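Local atomic coordinates of putative nucleotidyltransferase TM1012 (Thermotoga maritima, PDB entry 4HX0), a protein that probably transfers nucleotidyl groups, as a putative member of the polymerase beta-like nucleotidyltransferases related to aminoglycoside-2''-adenylyltransferases. Residues M6-Y11 / E45-D50; L12-K17 / D91-E96; V30-L35 / D50-E55; Q40-E45 / L133-E138. All coordinates share one frame; numbering follows the deposited sequence. Where two conformers were deposited one is given.

Interaction 1: M6-Y11 / E45-D50; sequences MIRPEY and EVHDID. With BU1 (1,4-butanediol), chain U; BU1 (1,4-butanediol), chain L.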
# COMPACT_ATOMS: atom_id res chain seq x y z
N MET A 6 -8.79 0.13 17.91
CA MET A 6 -7.38 0.49 18.06
C MET A 6 -6.54 -0.43 17.22
O MET A 6 -6.80 -1.63 17.18
CB MET A 6 -6.96 0.40 19.52
CG MET A 6 -7.36 1.60 20.35
SD MET A 6 -7.37 1.22 22.11
CE MET A 6 -5.75 0.49 22.36
N ILE A 7 -5.54 0.14 16.54
CA ILE A 7 -4.56 -0.64 15.78
C ILE A 7 -3.67 -1.37 16.79
O ILE A 7 -3.25 -0.78 17.77
CB ILE A 7 -3.74 0.27 14.84
CG1 ILE A 7 -4.68 0.97 13.85
CG2 ILE A 7 -2.65 -0.50 14.10
CD1 ILE A 7 -4.14 2.27 13.29
N ARG A 8 -3.45 -2.66 16.57
CA ARG A 8 -2.60 -3.44 17.46
C ARG A 8 -1.25 -2.79 17.60
O ARG A 8 -0.66 -2.32 16.61
CB ARG A 8 -2.46 -4.88 16.98
CG ARG A 8 -3.52 -5.80 17.57
CD ARG A 8 -4.15 -6.66 16.50
NE ARG A 8 -3.25 -7.65 15.91
CZ ARG A 8 -3.28 -8.03 14.63
NH1 ARG A 8 -4.14 -7.48 13.77
NH2 ARG A 8 -2.43 -8.95 14.19
N PRO A 9 -0.76 -2.70 18.85
CA PRO A 9 0.49 -1.99 19.08
C PRO A 9 1.69 -2.47 18.23
O PRO A 9 2.52 -1.64 17.90
CB PRO A 9 0.76 -2.20 20.58
CG PRO A 9 -0.32 -3.10 21.09
CD PRO A 9 -1.44 -3.06 20.10
N GLU A 10 1.80 -3.75 17.89
CA GLU A 10 2.88 -4.26 17.04
C GLU A 10 2.95 -3.49 15.71
O GLU A 10 4.03 -3.17 15.19
CB GLU A 10 2.73 -5.77 16.79
CG GLU A 10 1.48 -6.17 16.02
CD GLU A 10 1.31 -7.66 15.89
OE1 GLU A 10 2.17 -8.30 15.25
OE2 GLU A 10 0.30 -8.19 16.40
N TYR A 11 1.77 -3.21 15.15
CA TYR A 11 1.68 -2.48 13.88
C TYR A 11 2.01 -1.04 14.04
O TYR A 11 2.64 -0.49 13.19
CB TYR A 11 0.31 -2.63 13.23
CG TYR A 11 0.12 -4.04 12.81
CD1 TYR A 11 0.75 -4.53 11.67
CD2 TYR A 11 -0.66 -4.91 13.56
CE1 TYR A 11 0.62 -5.86 11.29
CE2 TYR A 11 -0.80 -6.24 13.19
CZ TYR A 11 -0.16 -6.69 12.06
OH TYR A 11 -0.30 -7.99 11.67
N GLU A 45 -8.93 -5.08 11.11
CA GLU A 45 -7.67 -5.61 11.60
C GLU A 45 -6.60 -5.47 10.52
O GLU A 45 -6.88 -5.64 9.34
CB GLU A 45 -7.78 -7.07 12.05
CG GLU A 45 -8.17 -7.23 13.51
CD GLU A 45 -7.33 -8.28 14.22
OE1 GLU A 45 -6.68 -9.10 13.53
OE2 GLU A 45 -7.31 -8.28 15.47
N VAL A 46 -5.40 -5.10 10.96
CA VAL A 46 -4.23 -5.04 10.09
C VAL A 46 -3.39 -6.30 10.25
O VAL A 46 -3.25 -6.83 11.35
CB VAL A 46 -3.37 -3.80 10.41
CG1 VAL A 46 -2.11 -3.77 9.55
CG2 VAL A 46 -4.17 -2.53 10.21
N HIS A 47 -2.83 -6.78 9.15
CA HIS A 47 -2.05 -8.01 9.16
C HIS A 47 -0.68 -7.83 8.59
O HIS A 47 0.25 -8.62 8.85
CB HIS A 47 -2.80 -9.10 8.39
CG HIS A 47 -4.16 -9.41 8.96
ND1 HIS A 47 -4.33 -9.86 10.21
CD2 HIS A 47 -5.43 -9.32 8.40
CE1 HIS A 47 -5.65 -10.05 10.44
NE2 HIS A 47 -6.31 -9.71 9.33
N ASP A 48 -0.54 -6.78 7.79
CA ASP A 48 0.74 -6.36 7.25
C ASP A 48 0.60 -4.89 6.91
O ASP A 48 -0.49 -4.32 7.03
CB ASP A 48 1.10 -7.17 6.01
CG ASP A 48 0.00 -7.18 4.98
OD1 ASP A 48 -0.87 -6.29 5.05
OD2 ASP A 48 -0.00 -8.07 4.11
N ILE A 49 1.70 -4.29 6.49
CA ILE A 49 1.70 -2.85 6.26
C ILE A 49 2.03 -2.68 4.79
O ILE A 49 2.99 -3.27 4.29
CB ILE A 49 2.74 -2.16 7.15
CG1 ILE A 49 2.38 -2.31 8.64
CG2 ILE A 49 2.89 -0.69 6.75
CD1 ILE A 49 3.42 -1.72 9.57
N ASP A 50 1.21 -1.91 4.10
CA ASP A 50 1.40 -1.66 2.68
C ASP A 50 1.82 -0.24 2.52
O ASP A 50 1.16 0.66 3.01
CB ASP A 50 0.09 -1.85 1.92
CG ASP A 50 -0.40 -3.25 1.99
OD1 ASP A 50 0.43 -4.16 1.94
OD2 ASP A 50 -1.62 -3.46 2.12
C1 BU1 U . -7.26 -4.84 17.77
C2 BU1 U . -7.22 -4.98 16.25
C3 BU1 U . -6.30 -3.96 15.58
C4 BU1 U . -5.72 -4.49 14.27
O5 BU1 U . -8.02 -5.92 18.32
O6 BU1 U . -4.41 -4.00 13.99
C1 BU1 L . -5.60 -5.12 2.64
C2 BU1 L . -4.38 -5.34 3.53
C3 BU1 L . -4.29 -6.80 3.96
C4 BU1 L . -4.56 -6.97 5.45
O5 BU1 L . -6.16 -6.38 2.24
O6 BU1 L . -3.49 -6.39 6.20
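Tyr-11 and Arg-8, at the start of helix 9-22, close over residues 45-49, which lead into strand 49-53, in a mixed aromatic and polar contact. The fold is consistent with the polymerase beta-like nucleotidyltransferases, in which Asp-48 and Asp-50 would correspond to the family's pair of acidic residues. Val-46 CG1 sits over one face of the Tyr-11 ring, 3.9 Å from its centroid and 21° off the normal, a CH-pi contact, while Ile-49 CG1 comes in at the ring edge. The phenol OH reaches on to His-47 O in a weak bond of 2.9 Å. With the ring cut back to an alanine, Val-46 CG1 would probably lose the face it rests on and His-47 O this weak donor. Arg-8, the N-cap residue, bends its chain at chi2 and again at chi3 (67°), bringing NH1 2.7 Å from Val-46 O, a weak bond. NH1 also lies 3.0 Å from Glu-45 OE1 in the conformer given; that salt bridge works through charge alone, since the oxygen sits well out of the guanidinium plane. A longer link joins Glu-10 to NH2 of Arg-8. Two butanediols flank the contact: one accepts from Arg-8 N, and the O6 of the other accepts from His-47 N at 3.0 Å and donates to Asp-48 OD1 at 2.9 Å.

Interaction 2: L12-K17 / D91-E96; sequences LRVLRK and DGIKVE. With BU1 (1,4-butanediol), chain J.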
# COMPACT_ATOMS: atom_id res chain seq x y z
N LEU A 12 1.57 -0.44 15.15
CA LEU A 12 1.91 0.95 15.44
C LEU A 12 3.40 1.12 15.67
O LEU A 12 4.01 2.11 15.25
CB LEU A 12 1.12 1.44 16.65
CG LEU A 12 -0.38 1.62 16.43
CD1 LEU A 12 -1.02 1.92 17.78
CD2 LEU A 12 -0.70 2.69 15.40
N ARG A 13 4.00 0.13 16.33
CA ARG A 13 5.43 0.16 16.60
C ARG A 13 6.22 0.14 15.30
O ARG A 13 7.16 0.90 15.14
CB ARG A 13 5.82 -1.03 17.47
CG ARG A 13 5.37 -0.88 18.92
CD ARG A 13 6.17 -1.81 19.82
NE ARG A 13 5.95 -3.22 19.52
CZ ARG A 13 4.97 -3.95 20.03
NH1 ARG A 13 4.08 -3.42 20.86
NH2 ARG A 13 4.88 -5.23 19.69
N VAL A 14 5.82 -0.73 14.38
CA VAL A 14 6.52 -0.82 13.10
C VAL A 14 6.23 0.43 12.28
O VAL A 14 7.13 0.99 11.66
CB VAL A 14 6.15 -2.10 12.35
CG1 VAL A 14 6.71 -2.06 10.93
CG2 VAL A 14 6.66 -3.29 13.14
N LEU A 15 5.00 0.90 12.32
CA LEU A 15 4.68 2.17 11.67
C LEU A 15 5.58 3.31 12.17
O LEU A 15 6.01 4.14 11.39
CB LEU A 15 3.21 2.51 11.85
CG LEU A 15 2.73 3.79 11.16
CD1 LEU A 15 2.91 3.73 9.64
CD2 LEU A 15 1.26 3.99 11.51
N ARG A 16 5.84 3.34 13.48
CA ARG A 16 6.71 4.37 14.03
C ARG A 16 8.13 4.24 13.48
O ARG A 16 8.77 5.24 13.14
CB ARG A 16 6.70 4.35 15.56
CG ARG A 16 7.59 5.41 16.20
CD ARG A 16 7.14 5.75 17.62
NE ARG A 16 6.72 7.14 17.75
CZ ARG A 16 5.48 7.55 17.95
NH1 ARG A 16 4.48 6.68 18.06
NH2 ARG A 16 5.24 8.86 18.06
N LYS A 17 8.61 3.00 13.40
CA LYS A 17 9.93 2.71 12.84
C LYS A 17 10.01 3.16 11.40
O LYS A 17 11.02 3.75 11.00
CB LYS A 17 10.24 1.22 12.98
CG LYS A 17 10.65 0.86 14.40
CD LYS A 17 10.98 -0.62 14.55
CE LYS A 17 11.59 -0.87 15.93
NZ LYS A 17 12.04 -2.28 16.03
N ASP A 91 10.38 -6.29 12.66
CA ASP A 91 9.83 -6.91 13.87
C ASP A 91 8.80 -8.00 13.55
O ASP A 91 7.76 -8.06 14.20
CB ASP A 91 9.17 -5.85 14.78
CG ASP A 91 10.10 -4.73 15.15
OD1 ASP A 91 11.32 -4.86 14.90
OD2 ASP A 91 9.63 -3.72 15.71
N GLY A 92 9.07 -8.81 12.54
CA GLY A 92 8.18 -9.88 12.12
C GLY A 92 6.93 -9.44 11.37
O GLY A 92 6.09 -10.26 11.08
N ILE A 93 6.81 -8.15 11.07
CA ILE A 93 5.65 -7.67 10.33
C ILE A 93 6.07 -7.39 8.89
O ILE A 93 7.09 -6.74 8.67
CB ILE A 93 5.05 -6.44 11.01
CG1 ILE A 93 4.43 -6.88 12.34
CG2 ILE A 93 3.98 -5.77 10.13
CD1 ILE A 93 3.91 -5.71 13.12
N LYS A 94 5.28 -7.89 7.94
CA LYS A 94 5.57 -7.75 6.52
C LYS A 94 5.15 -6.36 6.07
O LYS A 94 4.05 -5.91 6.37
CB LYS A 94 4.81 -8.76 5.70
CG LYS A 94 5.19 -8.76 4.21
CD LYS A 94 5.99 -10.00 3.85
CE LYS A 94 5.12 -11.23 4.11
NZ LYS A 94 5.93 -12.48 4.06
N VAL A 95 6.04 -5.71 5.33
CA VAL A 95 5.78 -4.40 4.78
C VAL A 95 5.90 -4.55 3.28
O VAL A 95 6.96 -4.88 2.77
CB VAL A 95 6.77 -3.35 5.31
CG1 VAL A 95 6.48 -1.97 4.71
CG2 VAL A 95 6.76 -3.32 6.83
N GLU A 96 4.79 -4.37 2.56
CA GLU A 96 4.81 -4.43 1.11
C GLU A 96 5.14 -3.05 0.61
O GLU A 96 4.48 -2.07 0.98
CB GLU A 96 3.45 -4.85 0.54
CG GLU A 96 2.81 -6.02 1.26
CD GLU A 96 3.48 -7.33 0.89
OE1 GLU A 96 4.48 -7.32 0.13
OE2 GLU A 96 3.00 -8.38 1.34
C1 BU1 J . 14.15 0.46 13.09
C2 BU1 J . 15.32 -0.21 13.79
C3 BU1 J . 14.79 -1.28 14.73
C4 BU1 J . 15.40 -2.65 14.47
O5 BU1 J . 14.49 1.82 12.78
O6 BU1 J . 14.36 -3.64 14.61
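Val-14 is the wedge by which helix 9-22 packs on the sheet, meeting strand 93-103 and the hairpin turn that leads into it. The tight spot is apolar: Val-14 CG2 touches Ile-93 CD1 at 3.7 Å. The same methyl slides past Asp-91 CB at 3.9 Å, while the other, CG1, makes a looser contact with Val-95 CG2 at 4.3 Å. Ile-49 and Ile-90 press on the same valine from the adjoining strands, which buries it between helix and sheet. Asp-91 and Gly-92 take the positive phi angles of a type I' turn, and this turn holds the carboxylate out at the margin of the contact.

There the character changes from packing to charge. Lys-17 lies a turn further along the helix; its chain is extended beyond CG (chi2 -179°), long enough for its ammonium to reach the carboxylate, the two side chains coming from opposite directions. Its NZ also donates to O6 of a butanediol at 3.0 Å, and that diol is also hydrogen-bonded to Arg-21. NZ straddles both oxygens of Asp-91: the bond to OD1 is weak, and the one to OD2, 2.8 Å long, uses the syn lone pair.

Interaction 3: V30-L35 / D50-E55; sequences VVTGSL and DIQTDE. With BU1 (1,4-butanediol), chain L.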
# COMPACT_ATOMS: atom_id res chain seq x y z
N VAL A 30 2.75 6.66 1.00
CA VAL A 30 1.50 6.63 1.73
C VAL A 30 1.35 5.23 2.25
O VAL A 30 1.81 4.27 1.63
CB VAL A 30 0.26 6.92 0.85
CG1 VAL A 30 0.13 8.40 0.56
CG2 VAL A 30 0.30 6.11 -0.44
N VAL A 31 0.70 5.12 3.39
CA VAL A 31 0.28 3.83 3.88
C VAL A 31 -0.97 3.53 3.08
O VAL A 31 -1.80 4.41 2.83
CB VAL A 31 -0.04 3.90 5.38
CG1 VAL A 31 -0.65 2.60 5.90
CG2 VAL A 31 1.25 4.21 6.14
N THR A 32 -1.11 2.30 2.63
CA THR A 32 -2.32 1.91 1.94
C THR A 32 -2.84 0.63 2.57
O THR A 32 -2.46 0.30 3.69
CB THR A 32 -2.09 1.87 0.40
OG1 THR A 32 -3.31 1.56 -0.28
CG2 THR A 32 -1.01 0.87 0.04
N GLY A 33 -3.75 -0.07 1.90
CA GLY A 33 -4.26 -1.33 2.44
C GLY A 33 -4.95 -1.13 3.78
O GLY A 33 -5.42 -0.03 4.10
N SER A 34 -4.99 -2.19 4.56
CA SER A 34 -5.80 -2.22 5.78
C SER A 34 -5.37 -1.14 6.76
O SER A 34 -6.22 -0.47 7.35
CB SER A 34 -5.76 -3.59 6.44
OG SER A 34 -4.45 -3.90 6.84
N LEU A 35 -4.07 -0.95 6.93
CA LEU A 35 -3.61 0.04 7.90
C LEU A 35 -4.10 1.45 7.55
O LEU A 35 -4.43 2.22 8.44
CB LEU A 35 -2.08 -0.02 8.09
CG LEU A 35 -1.51 1.00 9.10
CD1 LEU A 35 -2.11 0.81 10.48
CD2 LEU A 35 0.01 0.85 9.13
N ASP A 50 1.21 -1.91 4.10
CA ASP A 50 1.40 -1.66 2.68
C ASP A 50 1.82 -0.24 2.52
O ASP A 50 1.16 0.66 3.01
CB ASP A 50 0.09 -1.85 1.92
CG ASP A 50 -0.40 -3.25 1.99
OD1 ASP A 50 0.43 -4.16 1.94
OD2 ASP A 50 -1.62 -3.46 2.12
N ILE A 51 2.94 -0.04 1.84
CA ILE A 51 3.41 1.29 1.56
C ILE A 51 3.35 1.44 0.06
O ILE A 51 3.93 0.65 -0.68
CB ILE A 51 4.85 1.52 2.08
CG1 ILE A 51 4.96 1.30 3.60
CG2 ILE A 51 5.34 2.92 1.69
CD1 ILE A 51 4.00 2.12 4.44
N GLN A 52 2.62 2.44 -0.39
CA GLN A 52 2.60 2.73 -1.79
C GLN A 52 3.40 4.01 -1.99
O GLN A 52 3.39 4.92 -1.16
CB GLN A 52 1.16 2.88 -2.26
CG GLN A 52 1.02 3.30 -3.71
CD GLN A 52 -0.41 3.18 -4.18
OE1 GLN A 52 -1.26 2.63 -3.48
NE2 GLN A 52 -0.68 3.68 -5.39
N THR A 53 4.10 4.08 -3.10
CA THR A 53 4.99 5.19 -3.32
C THR A 53 5.14 5.31 -4.83
O THR A 53 4.39 4.68 -5.57
CB THR A 53 6.34 4.92 -2.60
OG1 THR A 53 7.23 6.01 -2.81
CG2 THR A 53 6.97 3.59 -3.09
N ASP A 54 6.07 6.12 -5.28
CA ASP A 54 6.26 6.20 -6.71
C ASP A 54 7.43 5.31 -7.05
O ASP A 54 7.95 4.62 -6.18
CB ASP A 54 6.41 7.65 -7.17
CG ASP A 54 7.45 8.42 -6.36
OD1 ASP A 54 8.27 7.80 -5.66
OD2 ASP A 54 7.44 9.67 -6.43
N GLU A 55 7.83 5.26 -8.31
CA GLU A 55 8.92 4.37 -8.68
C GLU A 55 10.19 4.67 -7.88
O GLU A 55 10.78 3.77 -7.29
CB GLU A 55 9.19 4.50 -10.18
CG GLU A 55 10.37 3.67 -10.61
CD GLU A 55 10.50 3.62 -12.11
OE1 GLU A 55 9.57 4.07 -12.81
OE2 GLU A 55 11.54 3.11 -12.57
C1 BU1 L . -5.60 -5.12 2.64
C2 BU1 L . -4.38 -5.34 3.53
C3 BU1 L . -4.29 -6.80 3.96
C4 BU1 L . -4.56 -6.97 5.45
O5 BU1 L . -6.16 -6.38 2.24
O6 BU1 L . -3.49 -6.39 6.20
O HOH W 1 -1.15 -1.30 5.27
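Thr-32 turns OG1 anti to its own backbone N (chi1 -177°), which points the CG2 methyl across to strand 49-53, 3.5 Å from Asp-50 CB and close to Gln-52 CB as well. OG1 itself is bound by Glu-138. Asp-50 sets CG anti to its carbonyl carbon (chi1 -64°), bringing OD2 to 3.4 Å from CA of Gly-33, a residue with positive phi.

Behind these groups the two strands run antiparallel. Val-30 and Gln-52 form a hydrogen-bonded pair, each N giving a 2.8 Å bond to the other's O. Further on, Thr-32 N donates to Asp-50 O, arriving 36° above the carbonyl plane. The return bond is replaced by a water, which donates to Thr-32 O at 2.6 Å and accepts from Asp-50 N at 2.7 Å. On the other face of the sheet Val-31 CG2 packs against Ile-51 CD1 at 3.8 Å.

The water bridges the strands beside the turn into helix 33-39. There Ser-34 OG donates to a butanediol O6 at 2.7 Å, near Asp-50. A Gly-Ser pair beside a strand-borne aspartate is consistent with the nucleotide site of this family, where the diol's O6 occupies a site lined by hydrogen-bonding groups.

Interaction 4: Q40-E45 / L133-E138; sequences QGVPVE and LSLEYE. With BU1 (1,4-butanediol), chain U; BU1 (1,4-butanediol), chain T.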
# COMPACT_ATOMS: atom_id res chain seq x y z
N GLN A 40 -7.64 5.70 9.29
CA GLN A 40 -8.67 6.67 8.96
C GLN A 40 -10.00 6.29 9.59
O GLN A 40 -11.06 6.69 9.11
CB GLN A 40 -8.77 6.81 7.45
CG GLN A 40 -7.48 7.37 6.84
CD GLN A 40 -7.55 7.55 5.35
OE1 GLN A 40 -7.99 8.58 4.86
NE2 GLN A 40 -7.08 6.56 4.61
N GLY A 41 -9.95 5.49 10.66
CA GLY A 41 -11.12 5.23 11.49
C GLY A 41 -12.03 4.07 11.12
O GLY A 41 -13.09 3.88 11.74
N VAL A 42 -11.63 3.29 10.12
CA VAL A 42 -12.43 2.16 9.70
C VAL A 42 -11.95 0.98 10.53
O VAL A 42 -10.76 0.67 10.52
CB VAL A 42 -12.36 1.90 8.18
CG1 VAL A 42 -13.29 0.75 7.79
CG2 VAL A 42 -12.77 3.15 7.42
N PRO A 43 -12.85 0.37 11.31
CA PRO A 43 -12.39 -0.67 12.22
C PRO A 43 -12.11 -1.93 11.42
O PRO A 43 -13.02 -2.67 11.05
CB PRO A 43 -13.57 -0.85 13.18
CG PRO A 43 -14.77 -0.50 12.36
CD PRO A 43 -14.32 0.51 11.33
N VAL A 44 -10.84 -2.15 11.09
CA VAL A 44 -10.43 -3.32 10.36
C VAL A 44 -9.12 -3.77 10.99
O VAL A 44 -8.30 -2.94 11.38
CB VAL A 44 -10.28 -3.01 8.84
CG1 VAL A 44 -9.09 -2.10 8.56
CG2 VAL A 44 -10.20 -4.28 8.02
N GLU A 45 -8.93 -5.08 11.11
CA GLU A 45 -7.67 -5.61 11.60
C GLU A 45 -6.60 -5.47 10.52
O GLU A 45 -6.88 -5.64 9.34
CB GLU A 45 -7.78 -7.07 12.05
CG GLU A 45 -8.17 -7.23 13.51
CD GLU A 45 -7.33 -8.28 14.22
OE1 GLU A 45 -6.68 -9.10 13.53
OE2 GLU A 45 -7.31 -8.28 15.47
N LEU A 133 -3.48 7.25 1.71
CA LEU A 133 -4.42 7.61 0.65
C LEU A 133 -5.80 7.73 1.22
O LEU A 133 -6.19 6.96 2.11
CB LEU A 133 -4.41 6.57 -0.48
CG LEU A 133 -3.15 6.63 -1.32
CD1 LEU A 133 -3.18 5.55 -2.37
CD2 LEU A 133 -2.95 8.01 -1.94
N SER A 134 -6.56 8.70 0.71
CA SER A 134 -7.91 8.95 1.22
C SER A 134 -8.74 7.68 1.24
O SER A 134 -8.55 6.80 0.40
CB SER A 134 -8.62 10.00 0.37
OG SER A 134 -8.88 9.46 -0.91
N LEU A 135 -9.67 7.62 2.19
CA LEU A 135 -10.62 6.51 2.27
C LEU A 135 -11.37 6.39 0.96
O LEU A 135 -11.57 5.29 0.46
CB LEU A 135 -11.64 6.75 3.37
CG LEU A 135 -11.17 6.45 4.77
CD1 LEU A 135 -12.27 6.84 5.74
CD2 LEU A 135 -10.81 4.97 4.89
N GLU A 136 -11.77 7.51 0.38
CA GLU A 136 -12.52 7.51 -0.86
C GLU A 136 -11.71 6.80 -1.94
O GLU A 136 -12.20 5.95 -2.70
CB GLU A 136 -12.86 8.96 -1.24
CG GLU A 136 -13.89 9.62 -0.32
CD GLU A 136 -13.41 9.90 1.11
OE1 GLU A 136 -12.18 10.08 1.34
OE2 GLU A 136 -14.29 9.96 2.00
N TYR A 137 -10.43 7.17 -2.01
CA TYR A 137 -9.57 6.57 -3.02
C TYR A 137 -9.37 5.09 -2.75
O TYR A 137 -9.38 4.26 -3.69
CB TYR A 137 -8.19 7.24 -3.07
CG TYR A 137 -7.34 6.68 -4.17
CD1 TYR A 137 -7.40 7.22 -5.46
CD2 TYR A 137 -6.51 5.59 -3.94
CE1 TYR A 137 -6.64 6.69 -6.49
CE2 TYR A 137 -5.75 5.05 -4.97
CZ TYR A 137 -5.82 5.61 -6.23
OH TYR A 137 -5.06 5.07 -7.24
N GLU A 138 -9.15 4.76 -1.49
CA GLU A 138 -8.87 3.38 -1.06
C GLU A 138 -10.06 2.49 -1.35
O GLU A 138 -9.93 1.38 -1.86
CB GLU A 138 -8.57 3.36 0.44
CG GLU A 138 -7.18 3.84 0.83
CD GLU A 138 -6.12 2.94 0.27
OE1 GLU A 138 -6.36 1.71 0.17
OE2 GLU A 138 -5.06 3.44 -0.08
C1 BU1 U . -7.26 -4.84 17.77
C2 BU1 U . -7.22 -4.98 16.25
C3 BU1 U . -6.30 -3.96 15.58
C4 BU1 U . -5.72 -4.49 14.27
O5 BU1 U . -8.02 -5.92 18.32
O6 BU1 U . -4.41 -4.00 13.99
C1 BU1 T . -17.25 4.54 5.21
C2 BU1 T . -17.82 5.91 4.83
C3 BU1 T . -17.25 6.39 3.50
C4 BU1 T . -16.04 7.30 3.71
O5 BU1 T . -15.93 4.68 5.75
O6 BU1 T . -15.39 7.53 2.45
O HOH W 2 -10.16 10.17 3.68
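Gln-40 NE2 donates to Leu-133 O in a 2.7 Å hydrogen bond between residues 40-45 and the end of strand 128-133, just before helix 135-159, although the donor is tilted 26° from the carbonyl plane. The same NE2 also serves Ser-36 O. On the other side of the amide, OE1 receives a weak bond of 3.3 Å from Leu-135 N. A water reinforces that link, donating to Gln-40 OE1 at 2.9 Å, accepting from Leu-135 N at 3.0 Å and also donating to Glu-136 OE1 in the conformer given. The extended chain (chi2 -179°) is what carries the amide to this helix start, where Ser-134 is the N-cap, its OG accepting from Tyr-137 N. A leucine in place of Gln-40 is likely to leave Leu-133 O without its donor and the water without one of its anchors.

Outward from the amide the contact turns apolar: Gln-40 CB rests on Leu-135 CG at 3.6 Å, and Leu-135 CD2 slides past Val-42 CG2 at 3.7 Å. Glu-136 OE2 accepts from a butanediol at the margin. Gly-41 closes helix 33-39 as the C-prime residue of a Schellman motif, so one helix ends against the first turn of another, with Phe-37 packing on Leu-135 and strand 128-133 leading into the junction.

In the fold
Interactions 1 and 2 lie closest, their centres 8 Å apart: both use helix 9-22, and strands 49-53 and 93-103 join them through Ile-49 N to Lys-94 O (2.9 Å) and Ile-49 O to Glu-96 N (2.7 Å). Interaction 3 shares Asp-50 with interaction 1, and one butanediol touches both, marking what is probably the nucleotide pocket. Glu-96 O to Ile-51 N, 2.7 Å, ties interaction 2 to interaction 3. Interaction 4 meets interaction 3 where Thr-32 OG1 lies 2.6 Å from Glu-138 OE2, and shares Glu-45 with interaction 1. Interactions 2 and 4 stay apart, about 9 Å between nearest atoms.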